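Local coordinates for protein lantibiotic dehydratase (Microbispora corallina, PDB 5EHK) that probably dehydrates serine and threonine residues of the precursor peptide of the lantibiotic NAI-107, using glutamyl-tRNA as the activating co-substrate, at residues A[192-197]-A[283-288]; A[185-190]-A[315-320]; A[297-302]-A[326-331]; A[569-574]-A[595-600]; A[169-174]-A[291-296]. All coordinates share one frame; numbering follows the deposited sequence.

Contact 1 of 5, residues A[192-197]-A[283-288]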
# COMPACT_ATOMS: atom_id res chain seq x y z
N ALA A 192 -15.33 -28.32 -43.91
CA ALA A 192 -14.56 -29.55 -44.03
C ALA A 192 -13.38 -29.37 -44.97
O ALA A 192 -12.46 -30.21 -45.00
CB ALA A 192 -15.42 -30.69 -44.49
N GLY A 193 -13.38 -28.26 -45.71
CA GLY A 193 -12.33 -27.97 -46.67
C GLY A 193 -11.09 -27.39 -46.02
O GLY A 193 -9.97 -27.63 -46.46
N VAL A 194 -11.31 -26.61 -44.96
CA VAL A 194 -10.23 -25.99 -44.21
C VAL A 194 -9.79 -26.84 -43.01
O VAL A 194 -10.44 -27.83 -42.65
CB VAL A 194 -10.67 -24.62 -43.68
CG1 VAL A 194 -11.29 -23.79 -44.80
CG2 VAL A 194 -11.67 -24.81 -42.54
N THR A 195 -8.69 -26.43 -42.39
CA THR A 195 -8.20 -27.08 -41.17
C THR A 195 -8.75 -26.40 -39.90
O THR A 195 -9.06 -25.21 -39.91
CB THR A 195 -6.66 -27.06 -41.13
OG1 THR A 195 -6.18 -25.72 -41.27
CG2 THR A 195 -6.09 -27.92 -42.25
N VAL A 196 -8.89 -27.17 -38.82
CA VAL A 196 -9.30 -26.59 -37.52
C VAL A 196 -8.31 -27.02 -36.43
O VAL A 196 -7.61 -28.04 -36.57
CB VAL A 196 -10.72 -27.01 -37.09
CG1 VAL A 196 -11.74 -26.48 -38.08
CG2 VAL A 196 -10.83 -28.51 -36.98
N GLN A 197 -8.24 -26.24 -35.35
CA GLN A 197 -7.42 -26.61 -34.20
C GLN A 197 -8.02 -26.11 -32.90
O GLN A 197 -8.81 -25.16 -32.90
CB GLN A 197 -6.00 -26.09 -34.32
CG GLN A 197 -5.82 -24.63 -33.94
CD GLN A 197 -4.44 -24.12 -34.32
OE1 GLN A 197 -4.24 -23.54 -35.38
NE2 GLN A 197 -3.47 -24.35 -33.45
N THR A 283 -10.78 -21.94 -36.98
CA THR A 283 -10.67 -22.43 -38.37
C THR A 283 -9.53 -21.71 -39.06
O THR A 283 -9.14 -20.62 -38.64
CB THR A 283 -11.98 -22.24 -39.19
OG1 THR A 283 -12.18 -20.85 -39.50
CG2 THR A 283 -13.18 -22.73 -38.40
N ALA A 284 -8.96 -22.34 -40.09
CA ALA A 284 -7.87 -21.72 -40.85
C ALA A 284 -8.36 -20.48 -41.60
O ALA A 284 -7.57 -19.63 -42.00
CB ALA A 284 -7.26 -22.72 -41.81
N LEU A 285 -9.68 -20.38 -41.76
CA LEU A 285 -10.29 -19.22 -42.39
C LEU A 285 -9.88 -17.88 -41.76
O LEU A 285 -9.66 -16.90 -42.47
CB LEU A 285 -11.81 -19.36 -42.42
CG LEU A 285 -12.31 -20.44 -43.37
CD1 LEU A 285 -13.82 -20.55 -43.29
CD2 LEU A 285 -11.87 -20.11 -44.78
N ARG A 286 -9.78 -17.85 -40.44
CA ARG A 286 -9.38 -16.64 -39.72
C ARG A 286 -7.91 -16.31 -39.99
O ARG A 286 -7.05 -17.19 -40.05
CB ARG A 286 -9.68 -16.81 -38.23
CG ARG A 286 -11.18 -16.84 -37.94
CD ARG A 286 -11.46 -17.05 -36.48
NE ARG A 286 -12.87 -16.80 -36.17
CZ ARG A 286 -13.46 -17.14 -35.03
NH1 ARG A 286 -12.80 -17.86 -34.12
NH2 ARG A 286 -14.73 -16.83 -34.82
N PRO A 287 -7.64 -15.02 -40.22
CA PRO A 287 -6.32 -14.52 -40.61
C PRO A 287 -5.33 -14.75 -39.48
O PRO A 287 -5.62 -14.34 -38.36
CB PRO A 287 -6.55 -13.02 -40.82
CG PRO A 287 -8.04 -12.86 -40.99
CD PRO A 287 -8.64 -13.93 -40.13
N PRO A 288 -4.20 -15.43 -39.76
CA PRO A 288 -3.17 -15.78 -38.76
C PRO A 288 -2.47 -14.58 -38.13
O PRO A 288 -1.83 -14.74 -37.09
CB PRO A 288 -2.15 -16.59 -39.58
CG PRO A 288 -2.40 -16.19 -41.00
CD PRO A 288 -3.86 -15.93 -41.10
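Two similar first torsions bring the apolar groups together here. Val194 carries CG1 beside its own backbone N and anti to its carbonyl carbon (chi1 -49°), and Leu285 places CG in the same relation (chi1 -70°). The two side chains cross at about a right angle, with Val194 CG1 resting 3.7 Å from Leu285 CD2 and almost as near to Leu285 CG. Beside them the CB of Ala284 fits between Val194 and Thr195. Ala284 CB lies 3.2 Å from Thr195 OG1, which its torsion has put between backbone N and carbonyl carbon.

The backbones meet as the frayed end of an antiparallel ladder. Val196 and Thr283 form a non-hydrogen-bonded pair, their CA atoms 4.5 Å apart and their side chains on one face of the sheet, where Val196 CG1 meets Thr283 CG2 at 4.0 Å. One step on, Ala284 N donates to Thr195 O over 2.9 Å. The carbonyl points almost straight at the nitrogen, but the N-H comes in bent, at 142°. The same oxygen also receives a CA-H contact from Thr283. Beyond Ala284 the segment 283-288 turns away, so the pairing stops.

The polar end of Thr283 belongs to another partner, Glu185, which also forms a salt bridge with Arg286. Strand 195-198 is the middle one of a small antiparallel sheet, with 248-249 along its other edge. Leu191 of helix 188-191 covers the face of Val196 and Thr283, while Val301 of helix 294-306 packs against both Val194 and Leu285.

Contact 2 of 5, residues A[185-190]-A[315-320]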
# COMPACT_ATOMS: atom_id res chain seq x y z
N GLU A 185 -17.75 -19.71 -41.82
CA GLU A 185 -17.52 -20.75 -40.80
C GLU A 185 -18.78 -21.57 -40.49
O GLU A 185 -18.70 -22.68 -39.95
CB GLU A 185 -16.92 -20.15 -39.51
CG GLU A 185 -15.38 -19.92 -39.54
CD GLU A 185 -14.81 -19.16 -38.32
OE1 GLU A 185 -15.58 -18.47 -37.60
OE2 GLU A 185 -13.58 -19.24 -38.09
N ARG A 186 -19.93 -21.02 -40.83
CA ARG A 186 -21.21 -21.71 -40.64
C ARG A 186 -21.48 -22.68 -41.80
O ARG A 186 -22.31 -23.59 -41.69
CB ARG A 186 -22.34 -20.69 -40.50
CG ARG A 186 -22.21 -19.81 -39.27
CD ARG A 186 -23.29 -18.73 -39.27
NE ARG A 186 -24.61 -19.28 -39.59
CZ ARG A 186 -25.75 -18.59 -39.56
NH1 ARG A 186 -25.75 -17.30 -39.22
NH2 ARG A 186 -26.89 -19.19 -39.88
N ASP A 187 -20.79 -22.49 -42.91
CA ASP A 187 -20.91 -23.39 -44.05
C ASP A 187 -20.21 -24.73 -43.75
O ASP A 187 -18.98 -24.84 -43.87
CB ASP A 187 -20.31 -22.71 -45.29
CG ASP A 187 -20.44 -23.55 -46.56
OD1 ASP A 187 -20.97 -23.01 -47.55
OD2 ASP A 187 -19.98 -24.71 -46.58
N ARG A 188 -21.00 -25.74 -43.40
CA ARG A 188 -20.44 -27.03 -42.99
C ARG A 188 -19.67 -27.71 -44.10
O ARG A 188 -18.80 -28.54 -43.83
CB ARG A 188 -21.51 -27.98 -42.48
CG ARG A 188 -22.35 -27.46 -41.35
CD ARG A 188 -23.24 -28.56 -40.83
NE ARG A 188 -24.09 -28.08 -39.76
CZ ARG A 188 -24.95 -28.85 -39.09
NH1 ARG A 188 -25.03 -30.14 -39.38
NH2 ARG A 188 -25.70 -28.33 -38.12
N VAL A 189 -20.00 -27.38 -45.34
CA VAL A 189 -19.36 -28.01 -46.48
C VAL A 189 -18.03 -27.33 -46.81
O VAL A 189 -17.06 -27.99 -47.22
CB VAL A 189 -20.33 -28.17 -47.72
CG1 VAL A 189 -21.46 -27.14 -47.69
CG2 VAL A 189 -19.57 -28.15 -49.05
N LEU A 190 -17.98 -26.01 -46.60
CA LEU A 190 -16.71 -25.29 -46.72
C LEU A 190 -15.83 -25.68 -45.54
O LEU A 190 -14.64 -25.97 -45.71
CB LEU A 190 -16.93 -23.78 -46.78
CG LEU A 190 -15.71 -22.84 -46.75
CD1 LEU A 190 -14.74 -23.12 -47.89
CD2 LEU A 190 -16.15 -21.37 -46.78
N ALA A 315 -17.78 -27.53 -53.62
CA ALA A 315 -16.88 -27.19 -52.52
C ALA A 315 -17.35 -25.84 -51.99
O ALA A 315 -17.02 -24.80 -52.57
CB ALA A 315 -15.44 -27.13 -53.01
N MET A 316 -18.12 -25.88 -50.91
CA MET A 316 -18.87 -24.77 -50.28
C MET A 316 -20.22 -24.60 -50.97
O MET A 316 -20.40 -24.98 -52.13
CB MET A 316 -18.13 -23.42 -50.28
CG MET A 316 -18.66 -22.45 -51.32
SD MET A 316 -17.77 -20.89 -51.42
CE MET A 316 -16.32 -21.42 -52.32
N SER A 317 -21.18 -24.04 -50.23
CA SER A 317 -22.57 -23.96 -50.67
C SER A 317 -22.77 -22.91 -51.75
O SER A 317 -21.82 -22.46 -52.40
CB SER A 317 -23.48 -23.63 -49.49
OG SER A 317 -23.47 -22.24 -49.23
N SER A 318 -24.03 -22.52 -51.94
CA SER A 318 -24.38 -21.51 -52.94
C SER A 318 -23.94 -20.11 -52.53
O SER A 318 -22.90 -19.63 -52.99
CB SER A 318 -25.88 -21.56 -53.28
OG SER A 318 -26.71 -21.64 -52.13
N GLU A 319 -24.71 -19.46 -51.65
CA GLU A 319 -24.46 -18.06 -51.31
C GLU A 319 -23.13 -17.83 -50.58
O GLU A 319 -22.76 -16.69 -50.33
CB GLU A 319 -25.60 -17.44 -50.50
CG GLU A 319 -25.79 -18.00 -49.11
CD GLU A 319 -26.50 -19.34 -49.10
OE1 GLU A 319 -26.15 -20.22 -49.91
OE2 GLU A 319 -27.42 -19.50 -48.27
N SER A 320 -22.45 -18.91 -50.21
CA SER A 320 -21.10 -18.79 -49.67
C SER A 320 -20.16 -18.33 -50.78
O SER A 320 -19.36 -17.41 -50.59
CB SER A 320 -20.63 -20.09 -48.99
OG SER A 320 -21.08 -20.16 -47.64
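The carboxylate of Asp187 is the flat group that organises this contact, an instance of a helix N-cap whose second oxygen is spent on another part of the chain. OD1 is gripped by three donors. Ser317 N donates to the syn lone pair of Asp187 OD1, 2.9 Å away and nearly straight (164°). Ser320 OG takes the anti lone pair at the same distance, and Ser317 OG comes from above the carboxylate plane, 28° out of it. OD2 caps the short, weakly bonded helix 188-191 by accepting from Leu190 N, again from above the plane. The bonds to Asp187 OD1 tie the start of that helix to the beginning of helix 318-339, next to helix 294-306, whose Ala305 and Glu306 touch Leu190 and Met316.

The first torsion of Asp187, with CG anti to the backbone N, sends the group straight across to the other segment. With so many bonds its rotation should be well fixed, and the donors would be expected to favour the charged form.

Val189 holds CG2 anti to its backbone N and lays it against the backbone of Met316. Leu190 and Met316 lie side by side and point the same way, their CB atoms 3.7 Å apart.

Contact 3 of 5, residues A[297-302]-A[326-331]; sequences HVLDVV and ALREVD
Among the side chains that meet here, Arg328 NH2 is the polar atom with the clearest hold, and one partner grips it: Glu306 OE2, in a salt bridge from further along the helix that contains residues 297-302. The arginine reaches there because its chain is extended from CG to NE. Val302 CG2 stands at the edge of the guanidinium, near its plane, 4.2 Å from NH2.

Between the two segments the packing is largely aliphatic and centres on Leu299. This residue points at the other helix and spreads over three of its side chains, crossing each obliquely. Its CG lies 3.9 Å from Arg328 CG, so that the aliphatic part of the arginine is used as a hydrophobic surface. CD1 approaches Leu327 CB at 4.1 Å, and CD2 lies against the CB and carboxylate carbon of Asp331.

The two helices follow each other in the chain and run roughly antiparallel, as in a helical hairpin, though splayed: the short segments cross at -136° with their axes 10.7 Å apart. Helix 174-185 packs against both arms, through Leu177 and Val181 on Val298, Leu184 on Val302 and Trp176 on Leu327, while helix 346-359 lies against Val330 and Glu329.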
# COMPACT_ATOMS: atom_id res chain seq x y z
N HIS A 297 -5.49 -13.83 -47.45
CA HIS A 297 -5.43 -15.06 -46.67
C HIS A 297 -6.73 -15.84 -46.72
O HIS A 297 -6.70 -17.05 -46.93
CB HIS A 297 -5.04 -14.83 -45.20
CG HIS A 297 -5.24 -16.05 -44.36
ND1 HIS A 297 -4.39 -17.13 -44.42
CD2 HIS A 297 -6.23 -16.40 -43.51
CE1 HIS A 297 -4.83 -18.08 -43.61
NE2 HIS A 297 -5.95 -17.66 -43.05
N VAL A 298 -7.86 -15.16 -46.49
CA VAL A 298 -9.16 -15.84 -46.61
C VAL A 298 -9.37 -16.45 -48.00
O VAL A 298 -9.73 -17.63 -48.13
CB VAL A 298 -10.35 -14.92 -46.30
CG1 VAL A 298 -11.66 -15.69 -46.48
CG2 VAL A 298 -10.24 -14.33 -44.88
N LEU A 299 -9.14 -15.65 -49.05
CA LEU A 299 -9.23 -16.15 -50.43
C LEU A 299 -8.30 -17.34 -50.71
O LEU A 299 -8.74 -18.32 -51.31
CB LEU A 299 -9.05 -15.05 -51.48
CG LEU A 299 -10.01 -13.87 -51.71
CD1 LEU A 299 -11.06 -13.66 -50.63
CD2 LEU A 299 -9.20 -12.60 -51.94
N ASP A 300 -7.03 -17.25 -50.32
CA ASP A 300 -6.10 -18.36 -50.56
C ASP A 300 -6.60 -19.66 -49.91
O ASP A 300 -6.48 -20.75 -50.48
CB ASP A 300 -4.68 -18.02 -50.07
CG ASP A 300 -4.03 -16.93 -50.89
OD1 ASP A 300 -4.33 -16.82 -52.09
OD2 ASP A 300 -3.23 -16.15 -50.32
N VAL A 301 -7.18 -19.53 -48.72
CA VAL A 301 -7.72 -20.66 -47.99
C VAL A 301 -8.96 -21.29 -48.65
O VAL A 301 -9.00 -22.51 -48.82
CB VAL A 301 -8.00 -20.31 -46.50
CG1 VAL A 301 -8.93 -21.32 -45.88
CG2 VAL A 301 -6.68 -20.24 -45.72
N VAL A 302 -9.96 -20.48 -49.02
CA VAL A 302 -11.14 -21.02 -49.73
C VAL A 302 -10.76 -21.60 -51.09
O VAL A 302 -11.38 -22.55 -51.57
CB VAL A 302 -12.32 -20.02 -49.89
CG1 VAL A 302 -12.57 -19.28 -48.60
CG2 VAL A 302 -12.08 -19.07 -51.02
N ALA A 326 -18.08 -11.55 -53.71
CA ALA A 326 -18.18 -10.21 -53.11
C ALA A 326 -16.91 -9.75 -52.35
O ALA A 326 -16.65 -8.55 -52.21
CB ALA A 326 -19.40 -10.15 -52.19
N LEU A 327 -16.12 -10.71 -51.88
CA LEU A 327 -14.88 -10.39 -51.18
C LEU A 327 -13.73 -10.20 -52.17
O LEU A 327 -12.92 -9.30 -52.01
CB LEU A 327 -14.52 -11.47 -50.15
CG LEU A 327 -15.32 -11.51 -48.85
CD1 LEU A 327 -15.01 -12.77 -48.06
CD2 LEU A 327 -15.06 -10.28 -48.00
N ARG A 328 -13.69 -11.04 -53.20
CA ARG A 328 -12.68 -10.91 -54.25
C ARG A 328 -12.83 -9.59 -55.01
O ARG A 328 -11.88 -9.10 -55.62
CB ARG A 328 -12.78 -12.06 -55.25
CG ARG A 328 -12.63 -13.43 -54.63
CD ARG A 328 -12.58 -14.52 -55.68
NE ARG A 328 -12.62 -15.83 -55.05
CZ ARG A 328 -12.75 -16.97 -55.72
NH1 ARG A 328 -12.82 -16.97 -57.04
NH2 ARG A 328 -12.80 -18.11 -55.05
N GLU A 329 -14.04 -9.03 -54.99
CA GLU A 329 -14.30 -7.77 -55.66
C GLU A 329 -13.63 -6.67 -54.87
O GLU A 329 -12.99 -5.77 -55.44
CB GLU A 329 -15.80 -7.49 -55.76
CG GLU A 329 -16.14 -6.43 -56.83
CD GLU A 329 -17.63 -6.13 -56.96
OE1 GLU A 329 -18.46 -7.06 -56.92
OE2 GLU A 329 -17.98 -4.93 -57.07
N VAL A 330 -13.73 -6.77 -53.55
CA VAL A 330 -13.15 -5.78 -52.66
C VAL A 330 -11.64 -5.85 -52.77
O VAL A 330 -10.96 -4.82 -52.78
CB VAL A 330 -13.58 -6.03 -51.22
CG1 VAL A 330 -12.69 -5.24 -50.26
CG2 VAL A 330 -15.06 -5.68 -51.04
N ASP A 331 -11.13 -7.06 -52.88
CA ASP A 331 -9.71 -7.24 -53.12
C ASP A 331 -9.31 -6.49 -54.39
O ASP A 331 -8.39 -5.67 -54.39
CB ASP A 331 -9.38 -8.72 -53.25
CG ASP A 331 -7.89 -8.97 -53.31
OD1 ASP A 331 -7.19 -8.58 -52.34
OD2 ASP A 331 -7.42 -9.53 -54.33

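Contact 4 of 5, residues A[569-574]-A[595-600]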
# COMPACT_ATOMS: atom_id res chain seq x y z
N ASP A 569 8.45 -15.67 -31.52
CA ASP A 569 7.57 -14.51 -31.59
C ASP A 569 6.18 -14.96 -31.16
O ASP A 569 5.73 -16.05 -31.53
CB ASP A 569 7.53 -13.97 -33.03
CG ASP A 569 8.93 -13.63 -33.57
OD1 ASP A 569 9.61 -12.82 -32.91
OD2 ASP A 569 9.37 -14.22 -34.60
N VAL A 570 5.53 -14.14 -30.34
CA VAL A 570 4.18 -14.43 -29.87
C VAL A 570 3.26 -13.68 -30.80
O VAL A 570 3.53 -12.54 -31.12
CB VAL A 570 3.96 -14.02 -28.39
CG1 VAL A 570 4.85 -12.86 -28.02
CG2 VAL A 570 2.50 -13.69 -28.11
N ALA A 571 2.21 -14.34 -31.27
CA ALA A 571 1.19 -13.68 -32.09
C ALA A 571 -0.18 -13.89 -31.44
O ALA A 571 -0.54 -15.01 -31.08
CB ALA A 571 1.20 -14.26 -33.52
N PHE A 572 -0.94 -12.82 -31.26
CA PHE A 572 -2.25 -12.96 -30.62
C PHE A 572 -3.35 -12.11 -31.27
O PHE A 572 -3.06 -11.10 -31.93
CB PHE A 572 -2.15 -12.58 -29.15
CG PHE A 572 -1.82 -11.15 -28.94
CD1 PHE A 572 -2.80 -10.18 -28.98
CD2 PHE A 572 -0.51 -10.76 -28.73
CE1 PHE A 572 -2.49 -8.85 -28.82
CE2 PHE A 572 -0.18 -9.44 -28.56
CZ PHE A 572 -1.17 -8.48 -28.60
N ILE A 573 -4.60 -12.48 -31.06
CA ILE A 573 -5.68 -11.63 -31.55
C ILE A 573 -5.94 -10.48 -30.58
O ILE A 573 -6.18 -10.70 -29.40
CB ILE A 573 -6.97 -12.43 -31.82
CG1 ILE A 573 -8.01 -11.52 -32.48
CG2 ILE A 573 -7.51 -13.06 -30.55
CD1 ILE A 573 -7.59 -11.00 -33.85
N PRO A 574 -5.83 -9.25 -31.06
CA PRO A 574 -6.04 -8.17 -30.08
C PRO A 574 -7.51 -8.02 -29.70
O PRO A 574 -8.38 -8.45 -30.46
CB PRO A 574 -5.52 -6.93 -30.81
CG PRO A 574 -4.58 -7.46 -31.89
CD PRO A 574 -5.20 -8.76 -32.31
N VAL A 595 -1.39 -17.56 -30.02
CA VAL A 595 -2.33 -17.54 -28.90
C VAL A 595 -3.67 -16.99 -29.33
O VAL A 595 -3.81 -15.78 -29.54
CB VAL A 595 -1.82 -16.68 -27.77
CG1 VAL A 595 -2.73 -16.81 -26.59
CG2 VAL A 595 -0.40 -17.07 -27.43
N GLY A 596 -4.66 -17.85 -29.50
CA GLY A 596 -5.99 -17.40 -29.90
C GLY A 596 -6.12 -17.16 -31.40
O GLY A 596 -7.07 -16.53 -31.83
N LEU A 597 -5.14 -17.67 -32.17
CA LEU A 597 -5.08 -17.56 -33.62
C LEU A 597 -4.59 -18.90 -34.17
O LEU A 597 -3.95 -19.63 -33.44
CB LEU A 597 -4.08 -16.49 -34.05
CG LEU A 597 -4.34 -15.05 -33.67
CD1 LEU A 597 -3.08 -14.26 -33.90
CD2 LEU A 597 -5.48 -14.53 -34.51
N PRO A 598 -4.89 -19.21 -35.45
CA PRO A 598 -4.42 -20.48 -36.03
C PRO A 598 -2.93 -20.45 -36.23
O PRO A 598 -2.36 -19.37 -36.19
CB PRO A 598 -5.09 -20.50 -37.40
CG PRO A 598 -5.26 -19.05 -37.73
CD PRO A 598 -5.62 -18.40 -36.44
N ASP A 599 -2.31 -21.60 -36.46
CA ASP A 599 -0.88 -21.58 -36.74
C ASP A 599 -0.69 -20.81 -38.04
O ASP A 599 -1.61 -20.70 -38.84
CB ASP A 599 -0.32 -22.99 -36.90
CG ASP A 599 -0.29 -23.75 -35.60
OD1 ASP A 599 -0.76 -23.19 -34.59
OD2 ASP A 599 0.16 -24.93 -35.61
N SER A 600 0.51 -20.29 -38.25
CA SER A 600 0.86 -19.68 -39.52
C SER A 600 1.71 -20.62 -40.37
O SER A 600 2.62 -21.31 -39.86
CB SER A 600 1.61 -18.36 -39.25
OG SER A 600 2.27 -17.86 -40.41
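From its CB, Leu597 heads toward strand 566-572, with CG beside its own backbone N (chi1 -64°). CG comes to 3.7 Å from Ile573 N, at the point where the strand gives way to loop. At the tip the branches part: CD1 lies against the backbone, 3.4 Å from Phe572 C, and CD2 meets Ile573 CB at 3.7 Å. One methyl covers the peptide while the other packs on a side chain, and leucine and isoleucine cross at about a right angle.

The backbone pairing just before it is the last step of a parallel ladder. Val595 N donates to Ala571 O over 2.9 Å, nearly straight (164°) and almost along the C=O axis. Val595 O in turn takes a CA-H contact from Phe572, 3.4 Å from its CA. Gly596 then adopts a positive phi of 82°, which turns the chain out of the strand and presents its carbonyl O to Ile573 CG2. Gln200 binds this turn, bonding to Gly596 N and Leu597 O.

Strand 566-572 runs between 591-595 and 629-634 in a mixed sheet. Helix 647-656 covers the face bearing Phe572 and Val595, through Ala649 and Leu652.

Contact 5 of 5, residues A[169-174]-A[291-296]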
# COMPACT_ATOMS: atom_id res chain seq x y z
N ARG A 169 -1.42 1.65 -49.60
CA ARG A 169 -1.82 0.24 -49.56
C ARG A 169 -3.12 0.15 -48.78
O ARG A 169 -3.20 0.69 -47.68
CB ARG A 169 -0.81 -0.63 -48.84
CG ARG A 169 -1.44 -1.93 -48.41
CD ARG A 169 -0.42 -2.92 -47.97
NE ARG A 169 0.06 -2.52 -46.66
CZ ARG A 169 1.17 -2.99 -46.09
NH1 ARG A 169 1.93 -3.88 -46.73
NH2 ARG A 169 1.52 -2.55 -44.89
N THR A 170 -4.12 -0.54 -49.32
CA THR A 170 -5.44 -0.63 -48.69
C THR A 170 -5.86 -2.07 -48.37
O THR A 170 -5.76 -2.96 -49.20
CB THR A 170 -6.51 0.04 -49.57
OG1 THR A 170 -6.09 1.38 -49.85
CG2 THR A 170 -7.88 0.08 -48.86
N ARG A 171 -6.32 -2.28 -47.14
CA ARG A 171 -6.69 -3.61 -46.68
C ARG A 171 -8.01 -3.61 -45.94
O ARG A 171 -8.49 -2.57 -45.48
CB ARG A 171 -5.60 -4.21 -45.80
CG ARG A 171 -4.38 -4.68 -46.56
CD ARG A 171 -3.22 -4.95 -45.63
NE ARG A 171 -2.13 -5.62 -46.32
CZ ARG A 171 -0.96 -5.92 -45.77
NH1 ARG A 171 -0.72 -5.59 -44.51
NH2 ARG A 171 -0.02 -6.55 -46.48
N ALA A 172 -8.60 -4.79 -45.85
CA ALA A 172 -9.85 -4.98 -45.16
C ALA A 172 -9.63 -4.78 -43.67
O ALA A 172 -8.64 -5.24 -43.14
CB ALA A 172 -10.37 -6.38 -45.43
N ASP A 173 -10.54 -4.06 -43.02
CA ASP A 173 -10.53 -3.92 -41.57
C ASP A 173 -10.84 -5.27 -40.94
O ASP A 173 -11.77 -5.95 -41.38
CB ASP A 173 -11.56 -2.87 -41.15
CG ASP A 173 -11.92 -2.93 -39.68
OD1 ASP A 173 -11.14 -2.44 -38.83
OD2 ASP A 173 -13.03 -3.41 -39.37
N MET A 174 -10.06 -5.67 -39.93
CA MET A 174 -10.18 -7.01 -39.35
C MET A 174 -11.57 -7.29 -38.78
O MET A 174 -12.10 -8.39 -38.95
CB MET A 174 -9.12 -7.26 -38.29
CG MET A 174 -7.78 -7.63 -38.85
SD MET A 174 -7.88 -9.21 -39.72
CE MET A 174 -8.48 -10.26 -38.41
N GLY A 291 1.58 -11.33 -41.07
CA GLY A 291 2.20 -10.34 -41.92
C GLY A 291 1.61 -10.21 -43.32
O GLY A 291 1.74 -9.16 -43.93
N ASP A 292 0.95 -11.26 -43.80
CA ASP A 292 0.24 -11.22 -45.08
C ASP A 292 -0.99 -10.32 -45.01
O ASP A 292 -1.43 -9.94 -43.94
CB ASP A 292 -0.17 -12.63 -45.52
CG ASP A 292 -0.68 -12.69 -46.98
OD1 ASP A 292 -0.32 -11.79 -47.79
OD2 ASP A 292 -1.42 -13.67 -47.31
N ASP A 293 -1.53 -9.99 -46.18
CA ASP A 293 -2.82 -9.34 -46.29
C ASP A 293 -3.85 -10.35 -45.77
O ASP A 293 -3.85 -11.51 -46.20
CB ASP A 293 -3.08 -8.98 -47.76
CG ASP A 293 -4.49 -8.45 -48.03
OD1 ASP A 293 -5.12 -7.81 -47.15
OD2 ASP A 293 -4.97 -8.67 -49.17
N PRO A 294 -4.67 -9.92 -44.80
CA PRO A 294 -5.74 -10.74 -44.24
C PRO A 294 -6.76 -11.16 -45.29
O PRO A 294 -7.12 -12.35 -45.32
CB PRO A 294 -6.38 -9.83 -43.18
CG PRO A 294 -5.95 -8.44 -43.55
CD PRO A 294 -4.57 -8.63 -44.11
N LEU A 295 -7.22 -10.23 -46.14
CA LEU A 295 -8.23 -10.56 -47.14
C LEU A 295 -7.75 -11.68 -48.07
O LEU A 295 -8.47 -12.66 -48.33
CB LEU A 295 -8.64 -9.33 -47.94
CG LEU A 295 -9.78 -9.49 -48.94
CD1 LEU A 295 -11.05 -9.99 -48.27
CD2 LEU A 295 -10.07 -8.16 -49.59
N GLN A 296 -6.52 -11.53 -48.55
CA GLN A 296 -5.91 -12.50 -49.44
C GLN A 296 -5.78 -13.86 -48.75
O GLN A 296 -5.95 -14.90 -49.38
CB GLN A 296 -4.55 -12.01 -49.93
CG GLN A 296 -3.98 -12.85 -51.06
CD GLN A 296 -4.88 -12.87 -52.30
OE1 GLN A 296 -5.25 -11.82 -52.85
NE2 GLN A 296 -5.23 -14.08 -52.74
O HOH W 1 -4.72 -5.29 -49.97
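Arg171 and Asp293 slide past each other in opposite directions, with guanidinium and carboxylate planes only 3° apart. They run alongside rather than end to end. The salt bridge from Arg171 NE to Asp293 OD1 is long (3.8 Å), and since the oxygen lies well out of the guanidinium plane it rests on charge alone. Asp293 OD1 sits closer to the aliphatic chain, 3.3 Å from Arg171 CG. Over one guanidinium face lies Asp293 CA, toward the rim; over the opposite face comes Arg169 CZ, 3.5 Å above the plane. Two like charges thus lie face to face, though the nearby carboxylates of Asp293 and, for Arg169, Asp369 would be expected to offset them.

Met174 folds at chi2 and chi3; its side chain crosses Pro294 obliquely and sets SD 3.8 Å from Pro294 CB. Ala172 CB faces Leu295 CB at 4.2 Å. A water donates to Thr170 O and, weakly, to Asp293 OD2.

The touching parts, residues 171-174 and 291-295, run at about a right angle (91°). Asp293 is the N-cap of helix 294-306, accepting weak bonds from Leu295 N and Gln296 N, a helix start packed across the end of strand 167-172.

How the contacts relate
All five contacts fall in the N-terminal family region, and four of them surround helix 294-306 or its approaches. Contact 1 is the hub. It touches contact 2 through Glu185 OE2, 2.6 Å from Thr283 OG1; contact 3 through His297 NE2, 2.8 Å from Ala284 O; and contact 4 through Gln197 OE1, 2.9 Å from Asp599 N. Its link to contact 5 is apolar, Pro287 on Met174 and Pro294. Contacts 3 and 5 share helix 294-306, their centres about 10 Å apart, and bring Asp331 near Asp293. Contacts 2 and 3 share helix 318-339 without touching. Contact 4, about 25 Å from contact 2 between centres, belongs to a separate mixed sheet.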